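Local structure of putative Nitroreductase (Anabaena variabilis ATCC 29413, 3EO7) at residues P37-E42 against Y96-P101; L77-Y82 against R131-I136; G124-Q129 against L135-E140. The protein binds flavin mononucleotide (FMN) and, as a member of the nitroreductase family, probably works as an oxidoreductase. All blocks are in the same frame, centred on the assembly; numbering follows the deposited sequence. Where two conformers were deposited one is given.

From the N terminus, residues 37-42 come first, in the loop ahead of strand 47-50. Contact 1 closes 53 intervening residues by bringing this loop to the end of strand 93-98, next to the FMN pocket. Contact 2 begins between those two segments, at the end of helix 66-82, and closes later on 131-136, so contacts 1 and 2 cross along the chain. Contact 3 starts at 124-129, after contact 1 has closed and within the span of contact 2, and finishes on 135-140, sharing Leu135 and Ile136 with it. Together they tie the early loop, helix 66-82 and the 124-129/134-139 hairpin of the seven-stranded sheet.

Contact 1. Residues P37-E42 against Y96-P101; sequences PVPFKE and YLRAAP. With FMN (flavin mononucleotide), chain B.
At the exit of strand 93-98, where the chain runs on into the FMN pocket, Arg98 reaches away from the flavin to grip the loop at Pro39 and Phe40. Its chain is extended from CG to NE, and with CG turned beside the backbone N (chi1 -46°) the guanidinium presents its edge to the loop backbone. Arg98 NH2 donates to Pro39 O over 2.9 Å, nearly straight at 173°, and the acceptor lies in the guanidinium plane. Pro39, the centre of an inverse gamma turn, also brings its ring close, with Pro39 CG 3.6 Å from Arg98 NH2. A water accepts from Arg98 NH1 at 3.0 Å and sits 3.2 Å from Pro39 O, so each terminal nitrogen has a partner here, NH2 the carbonyl and NH1 the water. The same segment lines the pocket on both sides of Arg98 in sequence: Leu97 CB is 3.9 Å from FMN O3P and Pro101 CB 3.1 Å from FMN O3', while Ser102, Arg334 and Arg335 are among the residues that hydrogen-bond the cofactor. Phe40 completes the contact. Its ring is tilted only 5° from the guanidinium plane but is displaced, with Phe40 CE1 3.3 Å from Arg98 NH2; farther round, Phe40 CZ touches the ring of Tyr96 at CD2, 4.3 Å away.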
loop_
_atom_site.group_PDB
_atom_site.type_symbol
_atom_site.label_atom_id
_atom_site.label_comp_id
_atom_site.label_asym_id
_atom_site.label_seq_id
_atom_site.Cartn_x
_atom_site.Cartn_y
_atom_site.Cartn_z
ATOM N N PRO A 37 16.799 -0.712 13.797
ATOM C CA PRO A 37 16.877 0.571 13.131
ATOM C C PRO A 37 16.030 1.675 13.744
ATOM O O PRO A 37 14.956 1.433 14.319
ATOM C CB PRO A 37 16.349 0.260 11.718
ATOM C CG PRO A 37 16.335 -1.190 11.603
ATOM C CD PRO A 37 16.195 -1.747 12.954
ATOM N N VAL A 38 16.508 2.895 13.543
ATOM C CA VAL A 38 15.773 4.109 13.870
ATOM C C VAL A 38 15.100 4.439 12.527
ATOM O O VAL A 38 15.770 4.606 11.505
ATOM C CB VAL A 38 16.692 5.247 14.352
ATOM C CG1 VAL A 38 15.884 6.515 14.543
ATOM C CG2 VAL A 38 17.360 4.837 15.680
ATOM N N PRO A 39 13.764 4.450 12.500
ATOM C CA PRO A 39 13.056 4.554 11.218
ATOM C C PRO A 39 12.845 5.992 10.728
ATOM O O PRO A 39 11.755 6.366 10.298
ATOM C CB PRO A 39 11.746 3.821 11.536
ATOM C CG PRO A 39 11.478 4.201 12.938
ATOM C CD PRO A 39 12.823 4.335 13.625
ATOM N N PHE A 40 13.893 6.796 10.808
ATOM C CA PHE A 40 13.852 8.166 10.323
ATOM C C PHE A 40 15.223 8.445 9.714
ATOM O O PHE A 40 16.221 7.900 10.189
ATOM C CB PHE A 40 13.641 9.162 11.482
ATOM C CG PHE A 40 12.514 8.807 12.422
ATOM C CD1 PHE A 40 11.179 9.032 12.063
ATOM C CD2 PHE A 40 12.784 8.245 13.657
ATOM C CE1 PHE A 40 10.135 8.729 12.951
ATOM C CE2 PHE A 40 11.754 7.925 14.526
ATOM C CZ PHE A 40 10.430 8.153 14.154
ATOM N N LYS A 41 15.294 9.341 8.730
ATOM C CA LYS A 41 16.575 9.755 8.161
ATOM C C LYS A 41 17.058 11.069 8.774
ATOM O O LYS A 41 16.263 11.984 9.030
ATOM C CB LYS A 41 16.518 9.917 6.642
ATOM C CG LYS A 41 16.237 8.623 5.888
ATOM C CD LYS A 41 16.410 8.732 4.385
ATOM C CE LYS A 41 17.830 9.033 3.919
ATOM N NZ LYS A 41 18.008 8.826 2.445
ATOM N N GLU A 42 18.373 11.167 8.976
ATOM C CA GLU A 42 19.007 12.384 9.498
ATOM C C GLU A 42 19.717 13.120 8.385
ATOM O O GLU A 42 20.345 12.500 7.520
ATOM C CB GLU A 42 20.065 12.037 10.545
ATOM C CG GLU A 42 19.566 11.165 11.652
ATOM C CD GLU A 42 18.600 11.875 12.572
ATOM O OE1 GLU A 42 18.331 13.082 12.361
ATOM O OE2 GLU A 42 18.116 11.204 13.512
ATOM N N TYR A 96 6.748 5.508 17.513
ATOM C CA TYR A 96 5.732 6.434 17.058
ATOM C C TYR A 96 4.989 5.759 15.935
ATOM O O TYR A 96 5.595 5.406 14.917
ATOM C CB TYR A 96 6.361 7.697 16.550
ATOM C CG TYR A 96 6.972 8.447 17.667
ATOM C CD1 TYR A 96 6.176 9.210 18.502
ATOM C CD2 TYR A 96 8.330 8.346 17.939
ATOM C CE1 TYR A 96 6.716 9.892 19.572
ATOM C CE2 TYR A 96 8.888 9.033 19.026
ATOM C CZ TYR A 96 8.068 9.804 19.817
ATOM O OH TYR A 96 8.567 10.492 20.895
ATOM N N LEU A 97 3.679 5.612 16.119
ATOM C CA LEU A 97 2.820 5.059 15.115
ATOM C C LEU A 97 2.392 6.176 14.179
ATOM O O LEU A 97 2.383 7.363 14.538
ATOM C CB LEU A 97 1.603 4.390 15.749
ATOM C CG LEU A 97 1.889 3.355 16.843
ATOM C CD1 LEU A 97 0.555 2.760 17.301
ATOM C CD2 LEU A 97 2.841 2.250 16.408
ATOM N N ARG A 98 2.058 5.769 12.972
ATOM C CA ARG A 98 1.821 6.704 11.891
ATOM C C ARG A 98 0.498 6.541 11.192
ATOM O O ARG A 98 -0.264 5.594 11.422
ATOM C CB ARG A 98 2.959 6.559 10.850
ATOM C CG ARG A 98 4.364 6.506 11.451
ATOM C CD ARG A 98 5.478 6.664 10.424
ATOM N NE ARG A 98 6.755 6.404 11.097
ATOM C CZ ARG A 98 7.946 6.493 10.539
ATOM N NH1 ARG A 98 8.082 6.913 9.304
ATOM N NH2 ARG A 98 9.019 6.180 11.257
ATOM N N ALA A 99 0.238 7.488 10.293
ATOM C CA ALA A 99 -0.982 7.487 9.490
ATOM C C ALA A 99 -1.096 6.207 8.664
ATOM O O ALA A 99 -2.200 5.749 8.358
ATOM C CB ALA A 99 -1.028 8.729 8.562
ATOM N N ALA A 100 0.040 5.678 8.215
ATOM C CA ALA A 100 0.076 4.426 7.482
ATOM C C ALA A 100 0.524 3.297 8.442
ATOM O O ALA A 100 1.466 3.496 9.208
ATOM C CB ALA A 100 1.073 4.491 6.326
ATOM N N PRO A 101 -0.161 2.130 8.379
ATOM C CA PRO A 101 0.251 0.950 9.150
ATOM C C PRO A 101 1.535 0.405 8.534
ATOM O O PRO A 101 1.906 0.790 7.430
ATOM C CB PRO A 101 -0.907 -0.030 8.967
ATOM C CG PRO A 101 -1.482 0.355 7.604
ATOM C CD PRO A 101 -1.360 1.855 7.550
HETATM N N1 FMN B . -0.703 -6.756 12.963
HETATM C C2 FMN B . -0.792 -7.990 13.586
HETATM O O2 FMN B . -1.190 -8.086 14.742
HETATM N N3 FMN B . -0.421 -9.162 12.982
HETATM C C4 FMN B . 0.106 -9.190 11.725
HETATM O O4 FMN B . 0.248 -10.293 11.165
HETATM C C4A FMN B . 0.209 -7.972 11.057
HETATM N N5 FMN B . 0.782 -7.924 9.801
HETATM C C5A FMN B . 0.803 -6.706 9.092
HETATM C C6 FMN B . 1.264 -6.635 7.783
HETATM C C7 FMN B . 1.307 -5.427 7.088
HETATM C C7M FMN B . 1.706 -5.404 5.604
HETATM C C8 FMN B . 0.878 -4.259 7.704
HETATM C C8M FMN B . 0.718 -2.958 6.945
HETATM C C9 FMN B . 0.401 -4.301 9.028
HETATM C C9A FMN B . 0.363 -5.525 9.718
HETATM N N10 FMN B . -0.098 -5.574 11.028
HETATM C C10 FMN B . -0.191 -6.772 11.683
HETATM C "C1'" FMN B . -0.348 -4.312 11.829
HETATM C "C2'" FMN B . 0.923 -3.641 12.308
HETATM O "O2'" FMN B . 1.423 -4.328 13.476
HETATM C "C3'" FMN B . 0.634 -2.171 12.602
HETATM O "O3'" FMN B . 0.330 -1.479 11.387
HETATM C "C4'" FMN B . 1.756 -1.454 13.376
HETATM O "O4'" FMN B . 1.954 -2.063 14.683
HETATM C "C5'" FMN B . 1.429 0.019 13.529
HETATM O "O5'" FMN B . 0.215 0.224 14.200
HETATM P P FMN B . -0.985 1.021 13.547
HETATM O O1P FMN B . -1.453 0.238 12.324
HETATM O O2P FMN B . -2.049 1.074 14.637
HETATM O O3P FMN B . -0.533 2.400 13.163
HETATM O O HOH W 1 10.450 8.157 8.051
#

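Contact 2. Residues L77-Y82 against R131-I136; sequences LLFRSY and RTHSLI
This is a buried helix-on-sheet contact, in which Phe79 and Leu78 near the end of helix 66-82 meet His133, just ahead of strand 134-139, and Leu135 within it. No hydrogen bond crosses between the two segments; the evidence is a T-shaped ring pair beside an aliphatic contact. The edge of Phe79 points at the face of His133, with ring centroids 5.2 Å apart and planes at 73°. Phe79 CD1 stands over that face toward its rim, 3.9 Å from His133 ND1, while Phe79 CB approaches His133 CE1 to 3.4 Å. With its CG anti to the backbone N (chi1 -171°), His133 carries the imidazole across to the helix. The ring is held at both nitrogens: ND1 is hydrogen-bonded to Tyr128 OH and NE2 to Ser75 OG, one turn earlier on the same helix, which fixes the ring rotation and hence the face offered to Phe79. Leu78 CB borders the edge of the imidazole, 4.4 Å from His133 CE1. Two residues further along the chain from His133, Leu78 CD1 meets Leu135 CD2 at 3.9 Å, the two side chains crossing at about a right angle. The backbone at His133 is unusual: its phi is 51°, and together with Ser134 it faces Gln129. That is a G1 beta bulge closing the hairpin, set here against the helix that packs on this face of the antiparallel sheet in the alpha+beta nitroreductase-family domain.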
loop_
_atom_site.group_PDB
_atom_site.type_symbol
_atom_site.label_atom_id
_atom_site.label_comp_id
_atom_site.label_asym_id
_atom_site.label_seq_id
_atom_site.Cartn_x
_atom_site.Cartn_y
_atom_site.Cartn_z
ATOM N N LEU A 77 -1.583 17.347 3.332
ATOM C CA LEU A 77 -1.398 16.200 2.471
ATOM C C LEU A 77 -0.344 15.262 3.070
ATOM O O LEU A 77 -0.572 14.058 3.223
ATOM C CB LEU A 77 -1.011 16.644 1.044
ATOM C CG LEU A 77 -0.961 15.544 -0.029
ATOM C CD1 LEU A 77 -1.146 16.173 -1.436
ATOM C CD2 LEU A 77 0.339 14.751 0.076
ATOM N N LEU A 78 0.764 15.836 3.517
ATOM C CA LEU A 78 1.854 15.018 4.047
ATOM C C LEU A 78 1.490 14.424 5.397
ATOM O O LEU A 78 1.738 13.235 5.659
ATOM C CB LEU A 78 3.141 15.800 4.096
ATOM C CG LEU A 78 3.830 16.120 2.750
ATOM C CD1 LEU A 78 4.919 17.198 2.926
ATOM C CD2 LEU A 78 4.387 14.817 2.171
ATOM N N PHE A 79 0.869 15.234 6.244
ATOM C CA PHE A 79 0.529 14.771 7.596
ATOM C C PHE A 79 -0.488 13.634 7.607
ATOM O O PHE A 79 -0.374 12.669 8.376
ATOM C CB PHE A 79 0.052 15.921 8.465
ATOM C CG PHE A 79 -0.095 15.523 9.890
ATOM C CD1 PHE A 79 1.051 15.244 10.652
ATOM C CD2 PHE A 79 -1.346 15.328 10.448
ATOM C CE1 PHE A 79 0.943 14.817 11.955
ATOM C CE2 PHE A 79 -1.464 14.906 11.770
ATOM C CZ PHE A 79 -0.317 14.642 12.514
ATOM N N ARG A 80 -1.506 13.745 6.760
ATOM C CA ARG A 80 -2.539 12.732 6.705
ATOM C C ARG A 80 -1.981 11.489 6.011
ATOM O O ARG A 80 -2.504 10.406 6.199
ATOM C CB ARG A 80 -3.770 13.244 5.959
ATOM C CG ARG A 80 -4.534 14.414 6.629
ATOM C CD ARG A 80 -5.527 13.934 7.654
ATOM N NE ARG A 80 -6.146 15.058 8.375
ATOM C CZ ARG A 80 -5.908 15.405 9.649
ATOM N NH1 ARG A 80 -5.065 14.733 10.433
ATOM N NH2 ARG A 80 -6.559 16.448 10.164
ATOM N N SER A 81 -0.924 11.644 5.206
ATOM C CA SER A 81 -0.319 10.511 4.499
ATOM C C SER A 81 0.635 9.679 5.374
ATOM O O SER A 81 0.588 8.452 5.342
ATOM C CB SER A 81 0.464 10.960 3.261
ATOM O OG SER A 81 -0.408 11.459 2.269
ATOM N N TYR A 82 1.537 10.346 6.092
ATOM C CA TYR A 82 2.610 9.633 6.800
ATOM C C TYR A 82 3.044 10.300 8.088
ATOM O O TYR A 82 4.140 10.046 8.596
ATOM C CB TYR A 82 3.784 9.472 5.844
ATOM C CG TYR A 82 4.704 8.298 6.060
ATOM C CD1 TYR A 82 4.190 7.027 6.340
ATOM C CD2 TYR A 82 6.079 8.438 5.970
ATOM C CE1 TYR A 82 5.034 5.917 6.506
ATOM C CE2 TYR A 82 6.921 7.352 6.136
ATOM C CZ TYR A 82 6.392 6.078 6.410
ATOM O OH TYR A 82 7.236 4.984 6.569
ATOM N N ARG A 131 9.121 13.079 12.344
ATOM C CA ARG A 131 9.299 13.467 13.752
ATOM C C ARG A 131 8.927 14.895 14.087
ATOM O O ARG A 131 8.462 15.180 15.181
ATOM C CB ARG A 131 10.740 13.214 14.205
ATOM C CG ARG A 131 11.033 11.757 14.436
ATOM C CD ARG A 131 12.525 11.598 14.653
ATOM N NE ARG A 131 13.190 11.991 13.416
ATOM C CZ ARG A 131 14.499 12.065 13.233
ATOM N NH1 ARG A 131 15.330 11.727 14.215
ATOM N NH2 ARG A 131 14.961 12.456 12.042
ATOM N N THR A 132 9.151 15.798 13.150
ATOM C CA THR A 132 8.934 17.203 13.367
ATOM C C THR A 132 7.881 17.789 12.418
ATOM O O THR A 132 7.562 18.978 12.493
ATOM C CB THR A 132 10.276 17.934 13.170
ATOM O OG1 THR A 132 10.800 17.616 11.875
ATOM C CG2 THR A 132 11.258 17.484 14.273
ATOM N N HIS A 133 7.334 16.952 11.535
ATOM C CA HIS A 133 6.403 17.433 10.503
ATOM C C HIS A 133 7.049 18.626 9.766
ATOM O O HIS A 133 6.547 19.773 9.749
ATOM C CB HIS A 133 5.004 17.774 11.022
ATOM C CG HIS A 133 4.033 18.061 9.922
ATOM N ND1 HIS A 133 3.859 17.199 8.855
ATOM C CD2 HIS A 133 3.200 19.104 9.706
ATOM C CE1 HIS A 133 2.964 17.706 8.030
ATOM N NE2 HIS A 133 2.555 18.871 8.511
ATOM N N SER A 134 8.206 18.332 9.187
ATOM C CA SER A 134 8.976 19.293 8.427
ATOM C C SER A 134 9.528 18.643 7.172
ATOM O O SER A 134 9.486 17.429 7.034
ATOM C CB SER A 134 10.148 19.823 9.256
ATOM O OG SER A 134 11.008 18.783 9.721
ATOM N N LEU A 135 10.013 19.487 6.265
ATOM C CA LEU A 135 10.708 19.075 5.068
ATOM C C LEU A 135 12.145 19.575 5.198
ATOM O O LEU A 135 12.370 20.731 5.614
ATOM C CB LEU A 135 10.088 19.698 3.817
ATOM C CG LEU A 135 8.746 19.146 3.383
ATOM C CD1 LEU A 135 8.216 20.085 2.271
ATOM C CD2 LEU A 135 8.835 17.709 2.903
ATOM N N ILE A 136 13.117 18.724 4.908
ATOM C CA ILE A 136 14.503 19.164 4.866
ATOM C C ILE A 136 14.872 19.266 3.400
ATOM O O ILE A 136 14.836 18.269 2.669
ATOM C CB ILE A 136 15.463 18.241 5.590
ATOM C CG1 ILE A 136 15.086 18.177 7.077
ATOM C CG2 ILE A 136 16.917 18.742 5.394
ATOM C CD1 ILE A 136 15.781 17.085 7.840
#

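Contact 3. Residues G124-Q129 against L135-E140; sequences GLYNYQ and LIHYWE
Tyr126 lies flat over His137 on one face of a beta hairpin, while on the other Leu125 lies over the face of Tyr138 and alongside Trp139. The first pair is an offset stack, with centroids 4.0 Å apart and planes at 3°; the tyrosine is slid along so that its OH stands over the imidazole centre. Opposite, Leu125 CB presses on the Tyr138 ring face, 3.6 Å from CZ, and its CD1 rests against Trp139 CB at 3.7 Å. With CG between the backbone N and the carbonyl carbon (chi1 69°), the Tyr138 ring leans across the strand pair over Leu125. A classic bulge brings Tyr138 and Trp139 to the same partner: Leu125 N donates to Trp139 O at 2.9 Å, but the return bond from Tyr138 N to Leu125 O is weak, whereas Asn127 and Ile136 bond firmly both ways (Asn127 N to Ile136 O, 3.0 Å). Gly124, lacking a side chain, allows its CA within 3.3 Å of Trp139 O. Farther along, Gln129 bends at chi2, and Ile136 CD1, in the conformer given, appears to fit into the crook. Gln129 NE2 then turns back to Asn127 OD1 at 2.8 Å and also serves Lys41 O, while OE1 accepts from Arg131. Backbone carbonyls of Ser122 and Pro123 meet Tyr126 OH and His137 NE2, and Glu110 meets Asn127 ND2, leaving the packing largely to rings and aliphatic groups.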
loop_
_atom_site.group_PDB
_atom_site.type_symbol
_atom_site.label_atom_id
_atom_site.label_comp_id
_atom_site.label_asym_id
_atom_site.label_seq_id
_atom_site.Cartn_x
_atom_site.Cartn_y
_atom_site.Cartn_z
ATOM N N GLY A 124 14.349 21.328 -6.304
ATOM C CA GLY A 124 15.235 20.351 -5.735
ATOM C C GLY A 124 14.566 19.266 -4.931
ATOM O O GLY A 124 13.412 18.908 -5.183
ATOM N N LEU A 125 15.329 18.761 -3.962
ATOM C CA LEU A 125 14.967 17.601 -3.180
ATOM C C LEU A 125 14.672 17.900 -1.729
ATOM O O LEU A 125 15.416 18.602 -1.052
ATOM C CB LEU A 125 16.107 16.569 -3.241
ATOM C CG LEU A 125 16.632 16.279 -4.649
ATOM C CD1 LEU A 125 17.923 15.392 -4.524
ATOM C CD2 LEU A 125 15.541 15.673 -5.547
ATOM N N TYR A 126 13.570 17.347 -1.261
ATOM C CA TYR A 126 13.120 17.490 0.118
ATOM C C TYR A 126 12.786 16.116 0.724
ATOM O O TYR A 126 12.139 15.285 0.088
ATOM C CB TYR A 126 11.842 18.335 0.190
ATOM C CG TYR A 126 11.942 19.737 -0.384
ATOM C CD1 TYR A 126 11.931 19.956 -1.765
ATOM C CD2 TYR A 126 11.999 20.836 0.449
ATOM C CE1 TYR A 126 11.997 21.228 -2.282
ATOM C CE2 TYR A 126 12.051 22.111 -0.060
ATOM C CZ TYR A 126 12.066 22.304 -1.420
ATOM O OH TYR A 126 12.151 23.586 -1.876
ATOM N N ASN A 127 13.250 15.882 1.953
ATOM C CA ASN A 127 12.890 14.685 2.680
ATOM C C ASN A 127 11.822 15.061 3.715
ATOM O O ASN A 127 11.987 16.037 4.462
ATOM C CB ASN A 127 14.098 14.074 3.383
ATOM C CG ASN A 127 13.726 12.867 4.214
ATOM O OD1 ASN A 127 13.673 12.970 5.426
ATOM N ND2 ASN A 127 13.386 11.738 3.561
ATOM N N TYR A 128 10.775 14.266 3.791
ATOM C CA TYR A 128 9.726 14.465 4.788
ATOM C C TYR A 128 10.153 13.880 6.154
ATOM O O TYR A 128 10.393 12.697 6.290
ATOM C CB TYR A 128 8.371 13.870 4.328
ATOM C CG TYR A 128 7.313 14.071 5.408
ATOM C CD1 TYR A 128 6.935 15.362 5.805
ATOM C CD2 TYR A 128 6.744 12.987 6.064
ATOM C CE1 TYR A 128 6.036 15.560 6.858
ATOM C CE2 TYR A 128 5.796 13.166 7.082
ATOM C CZ TYR A 128 5.460 14.450 7.480
ATOM O OH TYR A 128 4.556 14.575 8.486
ATOM N N GLN A 129 10.213 14.736 7.149
ATOM C CA GLN A 129 10.606 14.355 8.503
ATOM C C GLN A 129 9.355 14.166 9.364
ATOM O O GLN A 129 8.740 15.137 9.796
ATOM C CB GLN A 129 11.468 15.464 9.082
ATOM C CG GLN A 129 12.812 15.581 8.428
ATOM C CD GLN A 129 13.767 14.533 8.940
ATOM O OE1 GLN A 129 13.899 14.356 10.153
ATOM N NE2 GLN A 129 14.421 13.818 8.035
ATOM N N LEU A 135 10.013 19.487 6.265
ATOM C CA LEU A 135 10.708 19.075 5.068
ATOM C C LEU A 135 12.145 19.575 5.198
ATOM O O LEU A 135 12.370 20.731 5.614
ATOM C CB LEU A 135 10.088 19.698 3.817
ATOM C CG LEU A 135 8.746 19.146 3.383
ATOM C CD1 LEU A 135 8.216 20.085 2.271
ATOM C CD2 LEU A 135 8.835 17.709 2.903
ATOM N N ILE A 136 13.117 18.724 4.908
ATOM C CA ILE A 136 14.503 19.164 4.866
ATOM C C ILE A 136 14.872 19.266 3.400
ATOM O O ILE A 136 14.836 18.269 2.669
ATOM C CB ILE A 136 15.463 18.241 5.590
ATOM C CG1 ILE A 136 15.086 18.177 7.077
ATOM C CG2 ILE A 136 16.917 18.742 5.394
ATOM C CD1 ILE A 136 15.781 17.085 7.840
ATOM N N HIS A 137 15.171 20.490 2.977
ATOM C CA HIS A 137 15.555 20.792 1.613
ATOM C C HIS A 137 17.035 20.497 1.530
ATOM O O HIS A 137 17.868 21.336 1.834
ATOM C CB HIS A 137 15.220 22.234 1.311
ATOM C CG HIS A 137 15.348 22.626 -0.122
ATOM N ND1 HIS A 137 15.490 23.941 -0.522
ATOM C CD2 HIS A 137 15.342 21.890 -1.256
ATOM C CE1 HIS A 137 15.535 23.994 -1.843
ATOM N NE2 HIS A 137 15.467 22.760 -2.313
ATOM N N TYR A 138 17.364 19.279 1.134
ATOM C CA TYR A 138 18.753 18.872 1.163
ATOM C C TYR A 138 19.505 19.064 -0.125
ATOM O O TYR A 138 20.705 18.838 -0.143
ATOM C CB TYR A 138 18.897 17.448 1.659
ATOM C CG TYR A 138 18.381 16.352 0.772
ATOM C CD1 TYR A 138 17.070 15.912 0.877
ATOM C CD2 TYR A 138 19.237 15.663 -0.083
ATOM C CE1 TYR A 138 16.594 14.856 0.076
ATOM C CE2 TYR A 138 18.774 14.612 -0.897
ATOM C CZ TYR A 138 17.442 14.209 -0.801
ATOM O OH TYR A 138 16.958 13.148 -1.555
ATOM N N TRP A 139 18.822 19.450 -1.196
ATOM C CA TRP A 139 19.502 19.678 -2.471
ATOM C C TRP A 139 18.732 20.712 -3.243
ATOM O O TRP A 139 17.541 20.558 -3.454
ATOM C CB TRP A 139 19.622 18.387 -3.273
ATOM C CG TRP A 139 20.400 18.558 -4.522
ATOM C CD1 TRP A 139 19.924 18.601 -5.781
ATOM C CD2 TRP A 139 21.805 18.777 -4.609
ATOM N NE1 TRP A 139 20.950 18.794 -6.665
ATOM C CE2 TRP A 139 22.118 18.906 -5.966
ATOM C CE3 TRP A 139 22.831 18.846 -3.665
ATOM C CZ2 TRP A 139 23.423 19.108 -6.417
ATOM C CZ3 TRP A 139 24.126 19.051 -4.108
ATOM C CH2 TRP A 139 24.410 19.183 -5.474
ATOM N N GLU A 140 19.379 21.835 -3.541
ATOM C CA GLU A 140 18.725 22.854 -4.344
ATOM C C GLU A 140 19.406 22.956 -5.704
ATOM O O GLU A 140 20.533 23.460 -5.817
ATOM C CB GLU A 140 18.709 24.226 -3.668
ATOM C CG GLU A 140 17.913 25.215 -4.558
ATOM C CD GLU A 140 17.629 26.552 -3.901
ATOM O OE1 GLU A 140 17.847 26.708 -2.664
ATOM O OE2 GLU A 140 17.173 27.447 -4.652
#